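Local structure of protein ACDH-11, isoform b (Caenorhabditis elegans, 4Y9J) at residues A538-H543 and I555-R560; E493-A498 and A532-G537. The protein belongs to the acyl-CoA dehydrogenase family of flavoproteins and binds flavin-adenine dinucleotide within an assembly of four chains. All coordinates share one frame; numbering follows the deposited sequence.

Interaction 1 of 2, residues A538-H543 and I555-R560; sequences ALLIDH and IEVAYR
Ala558 of helix 552-563 presses its methyl group against Leu540 of helix 524-545, and this small-against-large meeting is the centre of an antiparallel helix hairpin in the C-terminal helical region of an acyl-CoA dehydrogenase-like protein. Only a short connection joins the two helices, whose local axes approach to 8.6 Å and make an angle of 157° between their N-to-C directions. Alanine suits so close a crossing because its side chain ends at CB: Leu540 and Ala558 lie 5.1 Å apart at their CA atoms. Ala558 CB meets both side chain and backbone of its neighbour, lying 3.9 Å from Leu540 CB and 3.7 Å from Leu540 O; the latter is packing, not a hydrogen bond. Leu540 carries its CG anti to its own carbonyl carbon (chi1 -78°), and its branched end runs on past the alanine. There Leu540 CD2 reaches Val557 CG1 at 4.0 Å, the two side chains crossing at about a right angle. Ile541, the next residue along, adds a lighter contact from the same helix, with CG1 on the alanine methyl. The side chains that meet are apolar and buried, and no hydrogen bond spans the pair. Leu370 of helix 352-383 also packs on Leu540. Polar chemistry belongs to a different face of helix 552-563, where Arg560 is bridged to Asp583 of the second subunit. Within the helix it also forms a salt bridge in which Arg560 NE donates to Glu556 OE1 at 2.9 Å, almost straight at 170°, through the anti lone pair of the carboxylate oxygen and in the guanidinium plane.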
ATOM      1  N   ALA B 538      17.519 -28.498  38.369  1.00 50.90           N
ATOM      2  CA  ALA B 538      17.550 -29.934  38.720  1.00 52.93           C
ATOM      3  C   ALA B 538      17.530 -30.830  37.460  1.00 53.23           C
ATOM      4  O   ALA B 538      18.204 -31.875  37.407  1.00 54.68           O
ATOM      5  CB  ALA B 538      16.337 -30.251  39.563  1.00 53.78           C
ATOM      6  N   LEU B 539      16.770 -30.391  36.463  1.00 51.83           N
ATOM      7  CA  LEU B 539      16.694 -31.066  35.163  1.00 51.21           C
ATOM      8  C   LEU B 539      18.023 -31.002  34.453  1.00 51.65           C
ATOM      9  O   LEU B 539      18.505 -32.006  33.972  1.00 53.42           O
ATOM     10  CB  LEU B 539      15.595 -30.483  34.305  1.00 50.69           C
ATOM     11  CG  LEU B 539      14.189 -30.922  34.686  1.00 50.57           C
ATOM     12  CD1 LEU B 539      13.224 -29.941  34.128  1.00 48.38           C
ATOM     13  CD2 LEU B 539      13.884 -32.335  34.191  1.00 53.31           C
ATOM     14  N   LEU B 540      18.672 -29.842  34.486  1.00 48.47           N
ATOM     15  CA  LEU B 540      19.986 -29.689  33.877  1.00 50.20           C
ATOM     16  C   LEU B 540      21.024 -30.584  34.534  1.00 53.47           C
ATOM     17  O   LEU B 540      21.905 -31.112  33.875  1.00 56.37           O
ATOM     18  CB  LEU B 540      20.435 -28.201  33.950  1.00 49.92           C
ATOM     19  CG  LEU B 540      19.801 -27.278  32.911  1.00 48.92           C
ATOM     20  CD1 LEU B 540      20.125 -25.845  33.222  1.00 45.95           C
ATOM     21  CD2 LEU B 540      20.274 -27.623  31.511  1.00 50.06           C
ATOM     22  N   ILE B 541      20.887 -30.785  35.836  1.00 54.74           N
ATOM     23  CA  ILE B 541      21.842 -31.547  36.603  1.00 58.58           C
ATOM     24  C   ILE B 541      21.676 -33.014  36.243  1.00 60.84           C
ATOM     25  O   ILE B 541      22.677 -33.703  36.069  1.00 63.93           O
ATOM     26  CB  ILE B 541      21.675 -31.362  38.126  1.00 57.32           C
ATOM     27  CG1 ILE B 541      22.242 -30.023  38.558  1.00 56.88           C
ATOM     28  CG2 ILE B 541      22.442 -32.420  38.917  1.00 61.19           C
ATOM     29  CD1 ILE B 541      21.677 -29.531  39.874  1.00 56.81           C
ATOM     30  N   ASP B 542      20.424 -33.452  36.197  1.00 60.45           N
ATOM     31  CA  ASP B 542      20.078 -34.813  35.859  1.00 63.31           C
ATOM     32  C   ASP B 542      20.561 -35.110  34.442  1.00 62.21           C
ATOM     33  O   ASP B 542      21.203 -36.122  34.181  1.00 60.73           O
ATOM     34  CB  ASP B 542      18.576 -34.972  35.974  1.00 62.94           C
ATOM     35  CG  ASP B 542      18.114 -36.422  35.904  1.00 67.95           C
ATOM     36  OD1 ASP B 542      18.602 -37.275  36.659  1.00 68.39           O
ATOM     37  OD2 ASP B 542      17.234 -36.674  35.073  1.00 68.94           O
ATOM     38  N   HIS B 543      20.331 -34.191  33.539  1.00 60.29           N
ATOM     39  CA  HIS B 543      20.846 -34.312  32.189  1.00 60.79           C
ATOM     40  C   HIS B 543      22.367 -34.418  32.088  1.00 61.42           C
ATOM     41  O   HIS B 543      22.873 -35.295  31.380  1.00 64.45           O
ATOM     42  CB  HIS B 543      20.370 -33.127  31.394  1.00 59.94           C
ATOM     43  CG  HIS B 543      20.753 -33.157  29.951  1.00 62.12           C
ATOM     44  ND1 HIS B 543      21.849 -32.483  29.452  1.00 65.33           N
ATOM     45  CD2 HIS B 543      20.137 -33.711  28.886  1.00 62.53           C
ATOM     46  CE1 HIS B 543      21.899 -32.641  28.141  1.00 64.99           C
ATOM     47  NE2 HIS B 543      20.886 -33.405  27.781  1.00 65.39           N
ATOM     48  N   ILE B 555      27.709 -30.271  31.621  1.00 58.01           N
ATOM     49  CA  ILE B 555      28.098 -30.021  33.048  1.00 58.74           C
ATOM     50  C   ILE B 555      28.272 -28.521  33.328  1.00 58.49           C
ATOM     51  O   ILE B 555      27.800 -27.986  34.321  1.00 59.15           O
ATOM     52  CB  ILE B 555      29.394 -30.768  33.468  1.00 62.43           C
ATOM     53  CG1 ILE B 555      29.169 -32.276  33.512  1.00 63.16           C
ATOM     54  CG2 ILE B 555      29.841 -30.338  34.859  1.00 62.14           C
ATOM     55  CD1 ILE B 555      30.426 -33.118  33.430  1.00 68.81           C
ATOM     56  N   GLU B 556      28.959 -27.857  32.426  1.00 58.25           N
ATOM     57  CA  GLU B 556      29.239 -26.445  32.593  1.00 58.45           C
ATOM     58  C   GLU B 556      27.946 -25.603  32.579  1.00 54.53           C
ATOM     59  O   GLU B 556      27.808 -24.633  33.322  1.00 54.17           O
ATOM     60  CB  GLU B 556      30.155 -25.992  31.478  1.00 59.14           C
ATOM     61  CG  GLU B 556      30.628 -24.569  31.691  1.00 61.65           C
ATOM     62  CD  GLU B 556      31.444 -24.370  32.986  1.00 60.33           C
ATOM     63  OE1 GLU B 556      31.539 -23.180  33.457  1.00 56.97           O
ATOM     64  OE2 GLU B 556      32.021 -25.388  33.490  1.00 59.57           O
ATOM     65  N   VAL B 557      26.997 -26.006  31.743  1.00 51.33           N
ATOM     66  CA  VAL B 557      25.695 -25.333  31.669  1.00 48.82           C
ATOM     67  C   VAL B 557      24.906 -25.527  32.982  1.00 49.27           C
ATOM     68  O   VAL B 557      24.316 -24.584  33.504  1.00 46.44           O
ATOM     69  CB  VAL B 557      24.880 -25.871  30.487  1.00 48.44           C
ATOM     70  CG1 VAL B 557      23.452 -25.418  30.591  1.00 47.27           C
ATOM     71  CG2 VAL B 557      25.444 -25.382  29.173  1.00 48.71           C
ATOM     72  N   ALA B 558      24.927 -26.749  33.551  1.00 52.45           N
ATOM     73  CA  ALA B 558      24.206 -26.981  34.796  1.00 50.88           C
ATOM     74  C   ALA B 558      24.809 -26.156  35.908  1.00 52.10           C
ATOM     75  O   ALA B 558      24.059 -25.611  36.744  1.00 52.74           O
ATOM     76  CB  ALA B 558      24.171 -28.435  35.166  1.00 53.25           C
ATOM     77  N   TYR B 559      26.149 -26.104  35.953  1.00 51.61           N
ATOM     78  CA  TYR B 559      26.826 -25.322  36.942  1.00 53.02           C
ATOM     79  C   TYR B 559      26.487 -23.828  36.838  1.00 52.20           C
ATOM     80  O   TYR B 559      26.132 -23.187  37.842  1.00 51.71           O
ATOM     81  CB  TYR B 559      28.353 -25.558  36.884  1.00 55.82           C
ATOM     82  CG  TYR B 559      29.072 -24.583  37.729  1.00 56.38           C
ATOM     83  CD1 TYR B 559      29.176 -24.786  39.076  1.00 57.59           C
ATOM     84  CD2 TYR B 559      29.540 -23.374  37.208  1.00 56.95           C
ATOM     85  CE1 TYR B 559      29.790 -23.898  39.896  1.00 58.89           C
ATOM     86  CE2 TYR B 559      30.168 -22.460  38.048  1.00 58.67           C
ATOM     87  CZ  TYR B 559      30.291 -22.752  39.401  1.00 60.87           C
ATOM     88  OH  TYR B 559      30.895 -21.892  40.315  1.00 64.70           O
ATOM     89  N   ARG B 560      26.584 -23.282  35.632  1.00 51.10           N
ATOM     90  CA  ARG B 560      26.275 -21.838  35.420  1.00 49.12           C
ATOM     91  C   ARG B 560      24.826 -21.493  35.704  1.00 47.63           C
ATOM     92  O   ARG B 560      24.518 -20.477  36.336  1.00 48.92           O
ATOM     93  CB  ARG B 560      26.670 -21.414  34.026  1.00 47.72           C
ATOM     94  CG  ARG B 560      28.159 -21.562  33.791  1.00 49.73           C
ATOM     95  CD  ARG B 560      28.512 -20.991  32.455  1.00 48.43           C
ATOM     96  NE  ARG B 560      29.905 -21.196  32.078  1.00 50.04           N
ATOM     97  CZ  ARG B 560      30.487 -20.623  31.028  1.00 48.40           C
ATOM     98  NH1 ARG B 560      29.823 -19.766  30.320  1.00 47.43           N
ATOM     99  NH2 ARG B 560      31.752 -20.866  30.720  1.00 49.48           N
TER

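Interaction 2 of 2, residues E493-A498 and A532-G537; sequences EAVESA and ARIYSG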
ATOM      1  N   GLU B 493      23.779 -28.511  45.651  1.00 64.05           N
ATOM      2  CA  GLU B 493      23.597 -27.841  46.943  1.00 66.14           C
ATOM      3  C   GLU B 493      22.896 -26.497  46.745  1.00 62.36           C
ATOM      4  O   GLU B 493      22.142 -26.050  47.605  1.00 62.10           O
ATOM      5  CB  GLU B 493      24.923 -27.633  47.676  1.00 69.98           C
ATOM      6  CG  GLU B 493      25.541 -28.958  48.087  1.00 75.59           C
ATOM      7  CD  GLU B 493      27.001 -28.876  48.491  1.00 79.61           C
ATOM      8  OE1 GLU B 493      27.612 -27.806  48.402  1.00 82.20           O
ATOM      9  OE2 GLU B 493      27.544 -29.900  48.910  1.00 82.35           O
ATOM     10  N   ALA B 494      23.123 -25.862  45.606  1.00 61.44           N
ATOM     11  CA  ALA B 494      22.405 -24.598  45.272  1.00 57.93           C
ATOM     12  C   ALA B 494      20.869 -24.806  45.124  1.00 57.15           C
ATOM     13  O   ALA B 494      20.044 -24.073  45.699  1.00 55.24           O
ATOM     14  CB  ALA B 494      22.999 -24.003  44.030  1.00 55.58           C
ATOM     15  N   VAL B 495      20.493 -25.850  44.405  1.00 58.02           N
ATOM     16  CA  VAL B 495      19.095 -26.168  44.210  1.00 56.17           C
ATOM     17  C   VAL B 495      18.422 -26.548  45.559  1.00 58.92           C
ATOM     18  O   VAL B 495      17.341 -26.050  45.902  1.00 57.90           O
ATOM     19  CB  VAL B 495      18.973 -27.308  43.189  1.00 55.05           C
ATOM     20  CG1 VAL B 495      17.534 -27.766  43.111  1.00 56.12           C
ATOM     21  CG2 VAL B 495      19.439 -26.882  41.820  1.00 53.69           C
ATOM     22  N   GLU B 496      19.071 -27.408  46.346  1.00 64.29           N
ATOM     23  CA  GLU B 496      18.522 -27.780  47.684  1.00 66.58           C
ATOM     24  C   GLU B 496      18.265 -26.610  48.621  1.00 66.50           C
ATOM     25  O   GLU B 496      17.251 -26.552  49.372  1.00 70.72           O
ATOM     26  CB  GLU B 496      19.392 -28.811  48.384  1.00 71.36           C
ATOM     27  CG  GLU B 496      19.149 -30.186  47.801  1.00 73.64           C
ATOM     28  CD  GLU B 496      20.130 -31.210  48.275  1.00 79.13           C
ATOM     29  OE1 GLU B 496      21.160 -30.832  48.914  1.00 81.18           O
ATOM     30  OE2 GLU B 496      19.841 -32.397  48.035  1.00 80.96           O
ATOM     31  N   SER B 497      19.225 -25.710  48.584  1.00 63.66           N
ATOM     32  CA  SER B 497      19.175 -24.476  49.392  1.00 66.05           C
ATOM     33  C   SER B 497      18.017 -23.569  48.962  1.00 60.97           C
ATOM     34  O   SER B 497      17.277 -23.042  49.801  1.00 59.87           O
ATOM     35  CB  SER B 497      20.464 -23.695  49.230  1.00 66.59           C
ATOM     36  OG  SER B 497      20.450 -22.598  50.106  1.00 68.01           O
ATOM     37  N   ALA B 498      17.861 -23.429  47.657  1.00 57.76           N
ATOM     38  CA  ALA B 498      16.798 -22.589  47.122  1.00 55.50           C
ATOM     39  C   ALA B 498      15.447 -23.226  47.400  1.00 57.10           C
ATOM     40  O   ALA B 498      14.498 -22.546  47.772  1.00 56.50           O
ATOM     41  CB  ALA B 498      16.996 -22.349  45.640  1.00 54.67           C
ATOM     42  N   ALA B 532      10.415 -22.135  38.517  1.00 39.84           N
ATOM     43  CA  ALA B 532      10.945 -22.399  37.198  1.00 38.69           C
ATOM     44  C   ALA B 532      12.421 -22.687  37.287  1.00 40.72           C
ATOM     45  O   ALA B 532      12.889 -23.633  36.730  1.00 41.93           O
ATOM     46  CB  ALA B 532      10.696 -21.225  36.265  1.00 38.05           C
ATOM     47  N   ARG B 533      13.171 -21.876  38.033  1.00 42.10           N
ATOM     48  CA  ARG B 533      14.622 -22.018  38.060  1.00 42.08           C
ATOM     49  C   ARG B 533      15.081 -23.253  38.834  1.00 44.62           C
ATOM     50  O   ARG B 533      16.081 -23.858  38.475  1.00 45.36           O
ATOM     51  CB  ARG B 533      15.249 -20.777  38.645  1.00 44.06           C
ATOM     52  CG  ARG B 533      15.025 -19.567  37.749  1.00 44.38           C
ATOM     53  CD  ARG B 533      15.587 -18.256  38.259  1.00 47.16           C
ATOM     54  NE  ARG B 533      14.977 -17.819  39.531  1.00 55.93           N
ATOM     55  CZ  ARG B 533      14.476 -16.606  39.840  1.00 57.42           C
ATOM     56  NH1 ARG B 533      14.490 -15.585  38.916  1.00 51.74           N
ATOM     57  NH2 ARG B 533      13.981 -16.432  41.116  1.00 52.75           N
ATOM     58  N   ILE B 534      14.417 -23.555  39.944  1.00 44.98           N
ATOM     59  CA  ILE B 534      14.711 -24.748  40.726  1.00 47.81           C
ATOM     60  C   ILE B 534      14.495 -25.985  39.858  1.00 46.57           C
ATOM     61  O   ILE B 534      15.337 -26.904  39.822  1.00 48.87           O
ATOM     62  CB  ILE B 534      13.853 -24.808  42.027  1.00 49.02           C
ATOM     63  CG1 ILE B 534      14.383 -23.731  43.006  1.00 51.59           C
ATOM     64  CG2 ILE B 534      13.914 -26.209  42.692  1.00 51.04           C
ATOM     65  CD1 ILE B 534      13.538 -23.523  44.241  1.00 53.69           C
ATOM     66  N   TYR B 535      13.339 -26.026  39.226  1.00 43.16           N
ATOM     67  CA  TYR B 535      12.946 -27.194  38.438  1.00 45.04           C
ATOM     68  C   TYR B 535      13.918 -27.336  37.266  1.00 44.70           C
ATOM     69  O   TYR B 535      14.431 -28.444  37.002  1.00 47.67           O
ATOM     70  CB  TYR B 535      11.490 -27.020  37.971  1.00 44.49           C
ATOM     71  CG  TYR B 535      10.700 -28.288  37.762  1.00 44.82           C
ATOM     72  CD1 TYR B 535      11.312 -29.489  37.413  1.00 47.69           C
ATOM     73  CD2 TYR B 535       9.291 -28.255  37.845  1.00 45.05           C
ATOM     74  CE1 TYR B 535      10.537 -30.668  37.232  1.00 50.15           C
ATOM     75  CE2 TYR B 535       8.514 -29.398  37.653  1.00 46.66           C
ATOM     76  CZ  TYR B 535       9.116 -30.572  37.297  1.00 48.58           C
ATOM     77  OH  TYR B 535       8.319 -31.649  37.071  1.00 51.99           O
ATOM     78  N   SER B 536      14.228 -26.217  36.608  1.00 43.11           N
ATOM     79  CA  SER B 536      15.080 -26.228  35.405  1.00 43.29           C
ATOM     80  C   SER B 536      16.515 -26.648  35.800  1.00 44.95           C
ATOM     81  O   SER B 536      17.182 -27.455  35.105  1.00 45.68           O
ATOM     82  CB  SER B 536      15.084 -24.875  34.684  1.00 42.50           C
ATOM     83  OG  SER B 536      13.812 -24.568  34.132  1.00 42.27           O
ATOM     84  N   GLY B 537      16.993 -26.137  36.929  1.00 45.32           N
ATOM     85  CA  GLY B 537      18.318 -26.490  37.370  1.00 47.40           C
ATOM     86  C   GLY B 537      18.489 -27.966  37.644  1.00 49.02           C
ATOM     87  O   GLY B 537      19.524 -28.604  37.315  1.00 51.88           O
TER
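Helices 486-512 and 524-545 run antiparallel where Val495 and Ile534 have the nearest CA atoms, their local axes 9.8 Å apart at closest approach and 149° between N-to-C directions. This is helix-helix packing within the C-terminal helical region, and Ile534 has the largest share of it, using both its branches. With CG1 anti to the carbonyl carbon (chi1 -72°), the longer branch extends to Ala498, where Ile534 CD1 lies 3.9 Å from Ala498 CB and 3.7 Å from Ala498 C. The short alanine side chain lets the isoleucine methyl come down onto the helix backbone. The other branch, Ile534 CG2, meets Val495 CG1 at 4.0 Å. Val495 turns its second methyl, CG2, toward the backbone of Gly537, whose lack of a side chain suits the place: a CB there would point at the valine methyl. No hydrogen bond crosses between the segments. Phe470 of helix 466-478 also packs on Ile534, while Leu567 touches both Val495 and Ala498. Behind the apolar contact, buried Ser536 folds its hydroxyl back onto its own helix. Ala532 O therefore accepts two bonds from opposite faces of its carbonyl plane, from Ser536 N and from Ser536 OG, each at 2.9 Å.

How the interactions relate
Helix 524-545 is common to both contacts: interaction 2 joins its earlier turns to helix 486-512, and interaction 1 joins the following turns to helix 552-563. Their centres lie about 10 Å apart, and they meet where Ile541 CD1 packs on Val495 CG2 at 4.0 Å, so that the two apolar contacts adjoin. Both are buried and without hydrogen bonds between segments, and each sets an alanine against a larger aliphatic residue. The axes are closer in interaction 1, where the alanine stands at the crossing; in interaction 2 two branched residues stand at the closest backbone approach. Their surroundings differ too: interaction 1 adjoins the second subunit, whereas interaction 2 is enclosed within its own chain.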